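Local coordinates for protein Bse634I restriction endonuclease (Geobacillus stearothermophilus, PDB 1KNV) that acts as a type II restriction endonuclease, cutting DNA at a specific recognition sequence, probably with the help of metal ions, at residues B[5-11]-B[52-56]; B[27-31]-B[167-172]; B[34-39]-B[164-168]; B[39-44]-B[277-283]; B[47-51]-B[75-79]. The contacts are given in a common frame with arbitrary orientation. Where two conformers were deposited one is given. Numbering follows the deposited sequence.

Interaction 1 of 5, residues B[5-11]-B[52-56]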
# COMPACT_ATOMS: atom_id res chain seq x y z
N LEU B 5 -29.05 -52.96 24.79
CA LEU B 5 -28.98 -52.16 23.59
C LEU B 5 -30.37 -51.80 23.09
O LEU B 5 -30.57 -50.65 22.70
CB LEU B 5 -28.26 -52.97 22.55
CG LEU B 5 -26.91 -53.53 22.90
CD1 LEU B 5 -26.48 -54.56 21.88
CD2 LEU B 5 -25.98 -52.37 22.96
N THR B 6 -31.32 -52.75 23.04
CA THR B 6 -32.68 -52.44 22.61
C THR B 6 -33.08 -51.28 23.49
O THR B 6 -34.15 -50.68 23.33
CB THR B 6 -33.67 -53.59 22.86
OG1 THR B 6 -33.82 -53.78 24.27
CG2 THR B 6 -33.18 -54.84 22.20
N ASN B 7 -32.19 -50.98 24.43
CA ASN B 7 -32.34 -49.91 25.40
C ASN B 7 -31.46 -48.68 25.14
O ASN B 7 -31.42 -47.76 25.97
CB ASN B 7 -32.00 -50.44 26.77
CG ASN B 7 -32.80 -49.79 27.83
OD1 ASN B 7 -34.00 -50.01 27.96
ND2 ASN B 7 -32.14 -48.98 28.64
N SER B 8 -30.72 -48.64 24.04
CA SER B 8 -29.87 -47.48 23.78
C SER B 8 -30.73 -46.32 23.30
O SER B 8 -31.84 -46.52 22.79
CB SER B 8 -28.79 -47.78 22.73
OG SER B 8 -28.04 -46.60 22.48
N ASN B 9 -30.22 -45.11 23.49
CA ASN B 9 -30.91 -43.89 23.08
C ASN B 9 -30.12 -43.20 21.97
O ASN B 9 -30.38 -42.04 21.65
CB ASN B 9 -31.08 -42.95 24.27
CG ASN B 9 -32.15 -43.42 25.23
OD1 ASN B 9 -32.10 -43.13 26.42
ND2 ASN B 9 -33.13 -44.14 24.71
N CYS B 10 -29.17 -43.92 21.40
CA CYS B 10 -28.33 -43.38 20.35
C CYS B 10 -29.04 -43.43 19.00
O CYS B 10 -28.43 -43.21 17.96
CB CYS B 10 -27.01 -44.15 20.27
SG CYS B 10 -27.21 -45.85 19.77
N VAL B 11 -30.33 -43.74 19.05
CA VAL B 11 -31.20 -43.79 17.88
C VAL B 11 -32.61 -43.48 18.37
O VAL B 11 -32.96 -43.81 19.50
CB VAL B 11 -31.19 -45.19 17.19
CG1 VAL B 11 -29.81 -45.48 16.62
CG2 VAL B 11 -31.60 -46.27 18.17
N ASN B 52 -20.22 -48.41 14.87
CA ASN B 52 -20.62 -49.80 15.08
C ASN B 52 -21.56 -49.90 16.26
O ASN B 52 -22.52 -50.68 16.23
CB ASN B 52 -19.39 -50.66 15.32
CG ASN B 52 -18.42 -50.61 14.17
OD1 ASN B 52 -18.83 -50.53 13.01
ND2 ASN B 52 -17.13 -50.68 14.48
N TYR B 53 -21.32 -49.11 17.29
CA TYR B 53 -22.19 -49.14 18.45
C TYR B 53 -23.61 -48.81 18.02
O TYR B 53 -24.55 -49.52 18.36
CB TYR B 53 -21.76 -48.14 19.49
CG TYR B 53 -22.74 -48.04 20.63
CD1 TYR B 53 -22.88 -49.08 21.54
CD2 TYR B 53 -23.51 -46.90 20.81
CE1 TYR B 53 -23.76 -48.98 22.62
CE2 TYR B 53 -24.40 -46.78 21.88
CZ TYR B 53 -24.51 -47.82 22.78
OH TYR B 53 -25.36 -47.69 23.86
N VAL B 54 -23.77 -47.71 17.30
CA VAL B 54 -25.09 -47.31 16.84
C VAL B 54 -25.64 -48.38 15.90
O VAL B 54 -26.84 -48.66 15.90
CB VAL B 54 -25.03 -45.94 16.10
CG1 VAL B 54 -26.38 -45.63 15.46
CG2 VAL B 54 -24.66 -44.84 17.10
N LYS B 55 -24.76 -49.00 15.12
CA LYS B 55 -25.19 -50.05 14.21
C LYS B 55 -25.67 -51.29 14.97
O LYS B 55 -26.61 -51.97 14.54
CB LYS B 55 -24.06 -50.41 13.25
CG LYS B 55 -23.79 -49.34 12.20
CD LYS B 55 -22.72 -49.77 11.21
CE LYS B 55 -22.59 -48.79 10.06
NZ LYS B 55 -21.56 -49.22 9.07
N ASP B 56 -25.05 -51.59 16.11
CA ASP B 56 -25.48 -52.73 16.90
C ASP B 56 -26.82 -52.41 17.53
O ASP B 56 -27.70 -53.27 17.59
CB ASP B 56 -24.47 -53.06 18.00
CG ASP B 56 -23.18 -53.64 17.46
OD1 ASP B 56 -23.20 -54.16 16.32
OD2 ASP B 56 -22.16 -53.59 18.17

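Interaction 2 of 5, residues B[27-31]-B[167-172]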
# COMPACT_ATOMS: atom_id res chain seq x y z
N PHE B 27 -25.07 -37.32 20.31
CA PHE B 27 -24.69 -36.95 21.67
C PHE B 27 -24.98 -38.03 22.70
O PHE B 27 -24.22 -38.20 23.65
CB PHE B 27 -25.35 -35.63 22.03
CG PHE B 27 -25.02 -34.52 21.06
CD1 PHE B 27 -26.02 -33.73 20.52
CD2 PHE B 27 -23.70 -34.29 20.67
CE1 PHE B 27 -25.72 -32.72 19.59
CE2 PHE B 27 -23.39 -33.29 19.75
CZ PHE B 27 -24.40 -32.51 19.21
N ASN B 28 -26.08 -38.75 22.52
CA ASN B 28 -26.41 -39.82 23.46
C ASN B 28 -25.43 -40.97 23.25
O ASN B 28 -25.09 -41.69 24.19
CB ASN B 28 -27.85 -40.31 23.27
CG ASN B 28 -28.87 -39.22 23.52
OD1 ASN B 28 -28.70 -38.37 24.39
ND2 ASN B 28 -29.96 -39.26 22.76
N ALA B 29 -24.98 -41.14 22.01
CA ALA B 29 -24.03 -42.19 21.70
C ALA B 29 -22.75 -41.91 22.46
O ALA B 29 -22.16 -42.82 23.05
CB ALA B 29 -23.75 -42.22 20.20
N LEU B 30 -22.33 -40.64 22.45
CA LEU B 30 -21.10 -40.23 23.13
C LEU B 30 -21.16 -40.45 24.63
O LEU B 30 -20.24 -41.03 25.22
CB LEU B 30 -20.81 -38.75 22.86
CG LEU B 30 -20.27 -38.42 21.48
CD1 LEU B 30 -20.25 -36.92 21.30
CD2 LEU B 30 -18.88 -38.98 21.32
N ILE B 31 -22.23 -39.98 25.25
CA ILE B 31 -22.40 -40.12 26.69
C ILE B 31 -22.45 -41.59 27.10
O ILE B 31 -21.77 -42.00 28.04
CB ILE B 31 -23.69 -39.42 27.14
CG1 ILE B 31 -23.65 -37.96 26.71
CG2 ILE B 31 -23.85 -39.53 28.64
CD1 ILE B 31 -24.89 -37.20 27.06
N LEU B 167 -17.90 -37.66 29.19
CA LEU B 167 -18.88 -36.90 28.43
C LEU B 167 -20.29 -36.94 29.00
O LEU B 167 -20.80 -38.00 29.38
CB LEU B 167 -18.90 -37.40 26.99
CG LEU B 167 -17.54 -37.38 26.28
CD1 LEU B 167 -17.73 -37.78 24.83
CD2 LEU B 167 -16.91 -36.00 26.39
N THR B 168 -20.91 -35.77 29.05
CA THR B 168 -22.27 -35.59 29.55
C THR B 168 -22.98 -34.56 28.66
O THR B 168 -22.31 -33.78 27.99
CB THR B 168 -22.27 -35.09 31.03
OG1 THR B 168 -21.85 -33.72 31.08
CG2 THR B 168 -21.30 -35.92 31.87
N HIS B 169 -24.26 -34.57 28.65
CA HIS B 169 -25.03 -33.60 27.83
C HIS B 169 -24.61 -32.19 28.18
O HIS B 169 -24.59 -31.31 27.33
CB HIS B 169 -26.54 -33.76 28.05
CG HIS B 169 -27.17 -34.83 27.22
ND1 HIS B 169 -28.13 -35.68 27.72
CD2 HIS B 169 -27.00 -35.17 25.93
CE1 HIS B 169 -28.51 -36.52 26.76
NE2 HIS B 169 -27.84 -36.23 25.67
N GLU B 170 -24.26 -31.98 29.44
CA GLU B 170 -23.85 -30.67 29.90
C GLU B 170 -22.45 -30.20 29.48
O GLU B 170 -22.31 -29.10 28.93
CB GLU B 170 -23.99 -30.58 31.41
CG GLU B 170 -23.88 -29.17 31.96
CD GLU B 170 -23.98 -29.12 33.48
OE1 GLU B 170 -24.47 -30.11 34.08
OE2 GLU B 170 -23.59 -28.10 34.09
N ASN B 171 -21.41 -30.99 29.71
CA ASN B 171 -20.10 -30.51 29.31
C ASN B 171 -19.90 -30.51 27.80
O ASN B 171 -19.07 -29.77 27.27
CB ASN B 171 -18.96 -31.24 30.05
CG ASN B 171 -18.92 -32.72 29.77
OD1 ASN B 171 -19.54 -33.20 28.83
ND2 ASN B 171 -18.16 -33.45 30.59
N ILE B 172 -20.69 -31.31 27.09
CA ILE B 172 -20.61 -31.33 25.63
C ILE B 172 -21.24 -30.03 25.11
O ILE B 172 -20.69 -29.37 24.24
CB ILE B 172 -21.36 -32.52 25.03
CG1 ILE B 172 -20.59 -33.80 25.28
CG2 ILE B 172 -21.55 -32.32 23.53
CD1 ILE B 172 -21.25 -35.02 24.69

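Interaction 3 of 5, residues B[34-39]-B[164-168]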
# COMPACT_ATOMS: atom_id res chain seq x y z
N TYR B 34 -19.03 -42.94 26.89
CA TYR B 34 -17.99 -42.24 27.64
C TYR B 34 -18.44 -41.75 29.02
O TYR B 34 -18.23 -40.59 29.38
CB TYR B 34 -17.41 -41.09 26.82
CG TYR B 34 -16.80 -41.56 25.51
CD1 TYR B 34 -17.53 -41.56 24.34
CD2 TYR B 34 -15.49 -42.03 25.47
CE1 TYR B 34 -16.98 -42.03 23.15
CE2 TYR B 34 -14.94 -42.50 24.29
CZ TYR B 34 -15.70 -42.49 23.14
OH TYR B 34 -15.16 -42.97 21.96
N HIS B 35 -19.03 -42.66 29.78
CA HIS B 35 -19.49 -42.36 31.13
C HIS B 35 -18.31 -42.23 32.08
O HIS B 35 -18.44 -41.61 33.13
CB HIS B 35 -20.38 -43.49 31.66
CG HIS B 35 -21.83 -43.34 31.30
ND1 HIS B 35 -22.37 -43.87 30.15
CD2 HIS B 35 -22.86 -42.76 31.96
CE1 HIS B 35 -23.67 -43.62 30.11
NE2 HIS B 35 -23.99 -42.95 31.20
N HIS B 36 -17.17 -42.82 31.73
CA HIS B 36 -16.03 -42.77 32.63
C HIS B 36 -14.70 -42.28 32.07
O HIS B 36 -13.70 -42.25 32.79
CB HIS B 36 -15.83 -44.14 33.29
CG HIS B 36 -16.97 -44.57 34.16
ND1 HIS B 36 -18.17 -45.02 33.65
CD2 HIS B 36 -17.10 -44.59 35.51
CE1 HIS B 36 -18.99 -45.31 34.65
NE2 HIS B 36 -18.36 -45.06 35.79
N GLN B 37 -14.67 -41.90 30.81
CA GLN B 37 -13.43 -41.41 30.22
C GLN B 37 -13.70 -40.61 28.96
O GLN B 37 -14.80 -40.67 28.40
CB GLN B 37 -12.52 -42.58 29.86
CG GLN B 37 -13.05 -43.41 28.69
CD GLN B 37 -12.00 -44.31 28.08
OE1 GLN B 37 -11.48 -45.20 28.74
NE2 GLN B 37 -11.67 -44.07 26.81
N THR B 38 -12.70 -39.86 28.53
CA THR B 38 -12.82 -39.09 27.30
C THR B 38 -12.09 -39.90 26.25
O THR B 38 -11.21 -40.70 26.56
CB THR B 38 -12.19 -37.68 27.41
OG1 THR B 38 -10.89 -37.78 27.99
CG2 THR B 38 -13.08 -36.76 28.23
N PRO B 39 -12.46 -39.72 24.98
CA PRO B 39 -11.83 -40.44 23.86
C PRO B 39 -10.30 -40.39 23.88
O PRO B 39 -9.71 -39.35 24.13
CB PRO B 39 -12.43 -39.74 22.64
CG PRO B 39 -13.81 -39.37 23.12
CD PRO B 39 -13.54 -38.83 24.50
N ILE B 164 -12.56 -32.07 31.58
CA ILE B 164 -13.69 -32.94 31.26
C ILE B 164 -13.14 -34.37 31.28
O ILE B 164 -12.34 -34.75 30.42
CB ILE B 164 -14.29 -32.59 29.88
CG1 ILE B 164 -14.94 -31.21 29.93
CG2 ILE B 164 -15.30 -33.64 29.45
CD1 ILE B 164 -15.38 -30.67 28.58
N ASN B 165 -13.57 -35.14 32.26
CA ASN B 165 -13.12 -36.51 32.43
C ASN B 165 -14.06 -37.55 31.87
O ASN B 165 -13.72 -38.72 31.79
CB ASN B 165 -12.91 -36.78 33.91
CG ASN B 165 -11.86 -35.89 34.50
OD1 ASN B 165 -11.86 -35.62 35.70
ND2 ASN B 165 -10.95 -35.42 33.65
N LYS B 166 -15.26 -37.10 31.50
CA LYS B 166 -16.26 -37.99 30.93
C LYS B 166 -17.29 -37.12 30.25
O LYS B 166 -17.52 -35.99 30.66
CB LYS B 166 -16.89 -38.84 32.04
CG LYS B 166 -17.27 -38.07 33.29
CD LYS B 166 -18.66 -37.45 33.18
CE LYS B 166 -19.76 -38.52 33.25
NZ LYS B 166 -19.85 -39.18 34.59
N LEU B 167 -17.90 -37.66 29.19
CA LEU B 167 -18.88 -36.90 28.43
C LEU B 167 -20.29 -36.94 29.00
O LEU B 167 -20.80 -38.00 29.38
CB LEU B 167 -18.90 -37.40 26.99
CG LEU B 167 -17.54 -37.38 26.28
CD1 LEU B 167 -17.73 -37.78 24.83
CD2 LEU B 167 -16.91 -36.00 26.39
N THR B 168 -20.91 -35.77 29.05
CA THR B 168 -22.27 -35.59 29.55
C THR B 168 -22.98 -34.56 28.66
O THR B 168 -22.31 -33.78 27.99
CB THR B 168 -22.27 -35.09 31.03
OG1 THR B 168 -21.85 -33.72 31.08
CG2 THR B 168 -21.30 -35.92 31.87

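Interaction 4 of 5, residues B[39-44]-B[277-283]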
# COMPACT_ATOMS: atom_id res chain seq x y z
N PRO B 39 -12.46 -39.72 24.98
CA PRO B 39 -11.83 -40.44 23.86
C PRO B 39 -10.30 -40.39 23.88
O PRO B 39 -9.71 -39.35 24.13
CB PRO B 39 -12.43 -39.74 22.64
CG PRO B 39 -13.81 -39.37 23.12
CD PRO B 39 -13.54 -38.83 24.50
N THR B 40 -9.66 -41.53 23.61
CA THR B 40 -8.20 -41.60 23.60
C THR B 40 -7.67 -42.51 22.49
O THR B 40 -8.37 -43.37 21.98
CB THR B 40 -7.66 -42.10 24.95
OG1 THR B 40 -8.21 -43.39 25.24
CG2 THR B 40 -8.03 -41.13 26.07
N GLY B 41 -6.41 -42.30 22.12
CA GLY B 41 -5.82 -43.12 21.09
C GLY B 41 -6.20 -42.72 19.67
O GLY B 41 -6.12 -41.54 19.32
N SER B 42 -6.62 -43.70 18.87
CA SER B 42 -6.99 -43.45 17.48
C SER B 42 -8.35 -42.79 17.32
O SER B 42 -9.36 -43.33 17.78
CB SER B 42 -6.99 -44.74 16.66
OG SER B 42 -7.34 -44.51 15.30
N ILE B 43 -8.35 -41.64 16.66
CA ILE B 43 -9.57 -40.89 16.40
C ILE B 43 -10.49 -41.73 15.53
O ILE B 43 -11.66 -41.92 15.84
CB ILE B 43 -9.26 -39.57 15.67
CG1 ILE B 43 -8.36 -38.69 16.55
CG2 ILE B 43 -10.55 -38.86 15.32
CD1 ILE B 43 -7.86 -37.42 15.88
N LYS B 44 -9.94 -42.24 14.43
CA LYS B 44 -10.70 -43.07 13.51
C LYS B 44 -11.27 -44.30 14.23
O LYS B 44 -12.38 -44.73 13.96
CB LYS B 44 -9.83 -43.51 12.33
CG LYS B 44 -10.56 -44.38 11.34
CD LYS B 44 -9.66 -44.78 10.18
CE LYS B 44 -10.35 -45.79 9.26
NZ LYS B 44 -9.48 -46.17 8.09
N LEU B 277 -4.10 -35.26 11.77
CA LEU B 277 -4.63 -35.71 13.05
C LEU B 277 -5.04 -37.18 13.01
O LEU B 277 -6.07 -37.53 12.42
CB LEU B 277 -5.82 -34.84 13.45
CG LEU B 277 -5.53 -33.34 13.56
CD1 LEU B 277 -6.83 -32.59 13.75
CD2 LEU B 277 -4.59 -33.08 14.71
N THR B 278 -4.24 -38.04 13.62
CA THR B 278 -4.55 -39.47 13.64
C THR B 278 -4.99 -39.86 15.04
O THR B 278 -5.99 -40.53 15.23
CB THR B 278 -3.32 -40.32 13.25
OG1 THR B 278 -2.85 -39.93 11.96
CG2 THR B 278 -3.70 -41.80 13.21
N SER B 279 -4.22 -39.40 16.02
CA SER B 279 -4.49 -39.69 17.42
C SER B 279 -4.88 -38.42 18.10
O SER B 279 -4.69 -37.34 17.56
CB SER B 279 -3.24 -40.24 18.10
OG SER B 279 -2.21 -39.27 18.14
N PHE B 280 -5.43 -38.54 19.30
CA PHE B 280 -5.80 -37.37 20.05
C PHE B 280 -4.57 -36.60 20.46
O PHE B 280 -4.62 -35.39 20.68
CB PHE B 280 -6.61 -37.76 21.27
CG PHE B 280 -7.98 -38.20 20.93
CD1 PHE B 280 -8.20 -39.46 20.41
CD2 PHE B 280 -9.04 -37.30 21.01
CE1 PHE B 280 -9.46 -39.84 19.97
CE2 PHE B 280 -10.30 -37.66 20.58
CZ PHE B 280 -10.51 -38.93 20.05
N GLU B 281 -3.45 -37.29 20.55
CA GLU B 281 -2.22 -36.62 20.92
C GLU B 281 -1.83 -35.67 19.78
O GLU B 281 -1.19 -34.64 20.03
CB GLU B 281 -1.10 -37.63 21.17
CG GLU B 281 0.24 -36.97 21.44
CD GLU B 281 1.30 -37.98 21.82
OE1 GLU B 281 1.37 -39.04 21.17
OE2 GLU B 281 2.08 -37.70 22.75
N ASP B 282 -2.19 -36.03 18.55
CA ASP B 282 -1.87 -35.19 17.39
C ASP B 282 -2.57 -33.83 17.47
O ASP B 282 -2.14 -32.87 16.84
CB ASP B 282 -2.26 -35.86 16.08
CG ASP B 282 -1.38 -37.03 15.73
OD1 ASP B 282 -0.21 -37.07 16.18
OD2 ASP B 282 -1.85 -37.91 14.97
N ILE B 283 -3.65 -33.77 18.24
CA ILE B 283 -4.41 -32.55 18.42
C ILE B 283 -3.60 -31.63 19.33
O ILE B 283 -3.46 -30.44 19.06
CB ILE B 283 -5.78 -32.83 19.09
CG1 ILE B 283 -6.64 -33.70 18.17
CG2 ILE B 283 -6.48 -31.52 19.40
CD1 ILE B 283 -7.98 -34.12 18.79
O HOH W 1 -7.33 -41.74 13.24

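Interaction 5 of 5, residues B[47-51]-B[75-79]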
# COMPACT_ATOMS: atom_id res chain seq x y z
N LEU B 47 -14.20 -43.32 16.38
CA LEU B 47 -15.34 -43.00 15.52
C LEU B 47 -15.99 -44.27 14.99
O LEU B 47 -17.22 -44.39 15.00
CB LEU B 47 -14.89 -42.12 14.36
CG LEU B 47 -14.43 -40.70 14.69
CD1 LEU B 47 -13.81 -40.03 13.46
CD2 LEU B 47 -15.63 -39.94 15.21
N ASP B 48 -15.17 -45.23 14.56
CA ASP B 48 -15.67 -46.51 14.05
C ASP B 48 -16.44 -47.21 15.16
O ASP B 48 -17.51 -47.75 14.92
CB ASP B 48 -14.53 -47.41 13.57
CG ASP B 48 -13.89 -46.90 12.31
OD1 ASP B 48 -14.53 -46.07 11.62
OD2 ASP B 48 -12.76 -47.34 12.00
N LYS B 49 -15.91 -47.15 16.38
CA LYS B 49 -16.55 -47.76 17.54
C LYS B 49 -17.93 -47.19 17.76
O LYS B 49 -18.90 -47.93 17.93
CB LYS B 49 -15.69 -47.53 18.77
CG LYS B 49 -16.45 -47.56 20.08
CD LYS B 49 -15.52 -47.14 21.21
CE LYS B 49 -16.24 -47.06 22.54
NZ LYS B 49 -15.32 -46.54 23.60
N LEU B 50 -18.01 -45.86 17.77
CA LEU B 50 -19.28 -45.18 17.96
C LEU B 50 -20.23 -45.61 16.85
O LEU B 50 -21.40 -45.91 17.10
CB LEU B 50 -19.06 -43.65 17.93
CG LEU B 50 -18.52 -43.02 19.22
CD1 LEU B 50 -17.86 -41.70 18.93
CD2 LEU B 50 -19.67 -42.83 20.19
N GLU B 51 -19.73 -45.65 15.61
CA GLU B 51 -20.56 -46.05 14.48
C GLU B 51 -21.12 -47.46 14.68
O GLU B 51 -22.34 -47.66 14.64
CB GLU B 51 -19.76 -46.00 13.18
CG GLU B 51 -20.57 -46.46 11.98
CD GLU B 51 -20.00 -45.99 10.66
OE1 GLU B 51 -20.59 -46.33 9.62
OE2 GLU B 51 -18.98 -45.26 10.67
N ARG B 75 -20.59 -39.02 12.17
CA ARG B 75 -19.17 -39.08 12.49
C ARG B 75 -18.58 -37.67 12.55
O ARG B 75 -17.66 -37.40 13.34
CB ARG B 75 -18.41 -39.90 11.45
CG ARG B 75 -18.67 -41.39 11.49
CD ARG B 75 -17.97 -42.06 10.32
NE ARG B 75 -16.51 -42.10 10.44
CZ ARG B 75 -15.83 -43.07 11.04
NH1 ARG B 75 -16.48 -44.09 11.59
NH2 ARG B 75 -14.51 -43.05 11.05
N GLY B 76 -19.09 -36.78 11.70
CA GLY B 76 -18.62 -35.41 11.68
C GLY B 76 -18.97 -34.73 12.98
O GLY B 76 -18.14 -34.06 13.59
N THR B 77 -20.22 -34.90 13.42
CA THR B 77 -20.66 -34.31 14.68
C THR B 77 -19.84 -34.85 15.84
O THR B 77 -19.53 -34.13 16.79
CB THR B 77 -22.12 -34.61 14.93
OG1 THR B 77 -22.91 -34.01 13.90
CG2 THR B 77 -22.55 -34.08 16.29
N TRP B 78 -19.50 -36.14 15.77
CA TRP B 78 -18.69 -36.76 16.81
C TRP B 78 -17.28 -36.18 16.76
O TRP B 78 -16.69 -35.85 17.80
CB TRP B 78 -18.62 -38.28 16.63
CG TRP B 78 -19.88 -39.00 17.02
CD1 TRP B 78 -20.78 -38.65 17.99
CD2 TRP B 78 -20.37 -40.23 16.46
NE1 TRP B 78 -21.79 -39.57 18.07
CE2 TRP B 78 -21.56 -40.55 17.14
CE3 TRP B 78 -19.91 -41.08 15.45
CZ2 TRP B 78 -22.30 -41.70 16.85
CZ3 TRP B 78 -20.65 -42.22 15.15
CH2 TRP B 78 -21.83 -42.52 15.85
N PHE B 79 -16.73 -36.04 15.56
CA PHE B 79 -15.39 -35.50 15.41
C PHE B 79 -15.32 -34.09 15.98
O PHE B 79 -14.34 -33.72 16.62
CB PHE B 79 -15.00 -35.47 13.94
CG PHE B 79 -13.63 -34.94 13.71
CD1 PHE B 79 -12.52 -35.66 14.15
CD2 PHE B 79 -13.44 -33.73 13.06
CE1 PHE B 79 -11.23 -35.17 13.94
CE2 PHE B 79 -12.16 -33.23 12.84
CZ PHE B 79 -11.05 -33.96 13.29

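Interaction 1 of 5, residues B[5-11]-B[52-56]
The inward side chains L5, S8 and C10 of loop 5-11 form a shallow hollow, and the Y53 ring of helix 52-56 lies across its open side. All three sit on the same side of the ring, obliquely, and point their CA-to-CB bonds toward the helix. The Y53 side chain leaves its helix sideways, but its ring end comes nearer to the loop. L5 CD2 meets Y53 CE1 at 4.1 Å. C10 is a bump that touches two side chains of the helix. Its SG lies 3.6 Å from Y53 CE2 and 3.8 Å from V54 CG2, so the sulfur settles in the notch between these two neighbouring side chains. The sulfur-aromatic contact is oblique, with C10 SG 4.6 Å from the Y53 ring centroid. V11 then fits beside V54, with V11 CG1 3.6 Å from V54 CG1. The backbone follows a type I beta turn from L5 to S8, then an ST turn in which S8 OG accepts from C10 N. The model is strained here, so the exact places of L5 O and S8 OG are less certain. The tyrosine hydroxyl and S8 OG both hydrogen-bond to E32, on helix 26-33. V54 also touches F71 and W78 of helix 68-93. The arrangement is loop-on-helix packing, in which the N-terminal lead-in to the antiparallel hairpin 11-16/19-24 is laid across helix 43-60.

Interaction 2 of 5, residues B[27-31]-B[167-172]
At the apolar centre, L30 meets both L167 and I172. L30 CB is 3.8 Å from L167 CD1, and L30 CD1 is 4.0 Å from I172 CD1. I31 adds to this patch, with its CG1 4.3 Å from I172 CD1 and its CG2 3.5 Å from the carbonyl O of L167. F27 extends it one turn earlier, where its CD2 is 4.1 Å from I172 CG2. Further out lies H169, for which one of two conformers is given. I31 CD1 sits over the face of the imidazole, a CH-pi arrangement that is modelled too tightly. At the polar edge, H169 NE2 gives a weak hydrogen bond to N28 OD1 (2.6 Å), while N28 ND2 is held by N9 O. The start of helix 169-176 is fixed by a capping box: N171 N donates to T168 OG1, and T168 N to N171 OD1. Helix 26-33 thus lies between this helix start and helices 43-60 and 68-93, where L30 also touches L50, W78 and V81.

Interaction 3 of 5, residues B[34-39]-B[164-168]
This is a loop-to-loop contact. The 34-39 connection, between helices 26-33 and 43-60, meets the 164-168 lead-in to helix 169-176. Both belong to the PDDEXK-type endonuclease chain, away from its calcium-binding residues. Backbone bonding is sparse. L167 N donates to Y34 O at 3.0 Å, just where Y34 leaves helical geometry. The alpha carbon of Q37 adds a CA-H...O contact to N165 O, at 3.1 Å. One side chain reaches across to the other backbone: K166 NZ gives a weak hydrogen bond to H35 O at 3.2 Å. K166 is coiled back to do this, with all four chi angles in p. Its CB also lies 3.5 Å from Y34 O. The apolar part gathers on L167. Y34 CB is 3.8 Å from L167 CG, and P39 CD is 4.3 Å from L167 CD1. The Y34 ring leads away to helix 43-60, where its OH bonds to N46. I85 of helix 68-93 touches T38, I164 and L167, and so backs the contact. T38 wedges its methyl against the other loop: T38 CG2 lies 4.0 Å from I164 CG2 and 3.1 Å from I164 O.

Interaction 4 of 5, residues B[39-44]-B[277-283]
The F280 ring is sandwiched on both faces by one short segment, 39-44. P39 O and T40 N lie over one face. I43 CG1 lies over the opposite face in a CH-pi contact, 4.0 Å from the ring centroid. G41 O sits at the ring edge. P39 CB also comes within 3.3 Å of F280 CZ. Beside the ring the two backbones form a single antiparallel bridge. S42 and S279 are its non-hydrogen-bonded pair, with CA atoms 4.5 Å apart. F280 N donates to G41 O at 3.1 Å, and I43 N donates to T278 O at 3.0 Å. G41 has phi/psi of 80/-131, where a CB would be jammed against the carbonyl O of T40. The bridge joins two helix starts: S42 is the N-cap of helix 43-60, and S279 and D282 form a capping box at the start of helix 281-291. D282 OD2 accepts from both T278 N and S279 N. A water extends the bridge, taking a bond from K44 N (2.9 Å) and giving one to T278 O (2.7 Å). I43 CD1 reaches L277 CB at 4.1 Å. The L277 side chain lies about 4 Å from that of L197, which binds calcium in a structure of this protein, though no ion is bound to this chain. M82 and Q86 of helix 68-93 also touch F280.

Interaction 5 of 5, residues B[47-51]-B[75-79]
W78 presents the face of its six-membered ring to L50, whose CB lies 3.5 Å from the ring centroid in a CH-pi contact. The ring belongs to a crossing of two consecutive helices, 43-60 and 68-93. At these segments their axes come within 10.3 Å and run at 130° to each other, nearer antiparallel than parallel. L47 and L50 both point their CA-to-CB bonds toward the other helix. L47 CD2 packs on W78 CB at 3.7 Å, so W78 is met by both leucines. The W78 NE1 hydrogen bond goes elsewhere, to P26 O, and A29 and L30 of helix 26-33 also touch the indole. F79, next in sequence, has its side chain about 4 Å from that of L197, a residue seen to bind calcium in this protein; this chain holds no ion there. The polar side of the crossing is a salt-bridge network. R75 reaches across from helix 68-93 to two acids one helical turn apart on helix 43-60, D48 and E51. Its NH2 makes a weak bond to D48 OD1 at 3.1 Å. E51 OE1 is paired with K55. L47 CB lies over one face of the guanidinium, while both acids approach in its plane. R75 NH1 is shared between them, 2.8 Å from D48 OD1 and 2.9 Å from E51 OE2.

Overall arrangement
Helix 43-60 ties the set together. Interaction 4 holds its start, interaction 5 its middle and interaction 1 a later turn. W78 of interaction 5 joins the apolar parts of interactions 1 and 2 by packing on V54, A29 and L30. Interactions 2 and 3 share L167 and T168, and interactions 3 and 4 share P39. Interaction 1 is the most buried, yet it lies furthest from the chain centre. The others are partly buried, and interactions 3 and 4 each include four exposed residues. Chemistry differs with place. Helix packing in 2 and 5 relies on side chains. Loops in 3 and 4 add backbone bonds. Charge pairing across the segments is confined to 5.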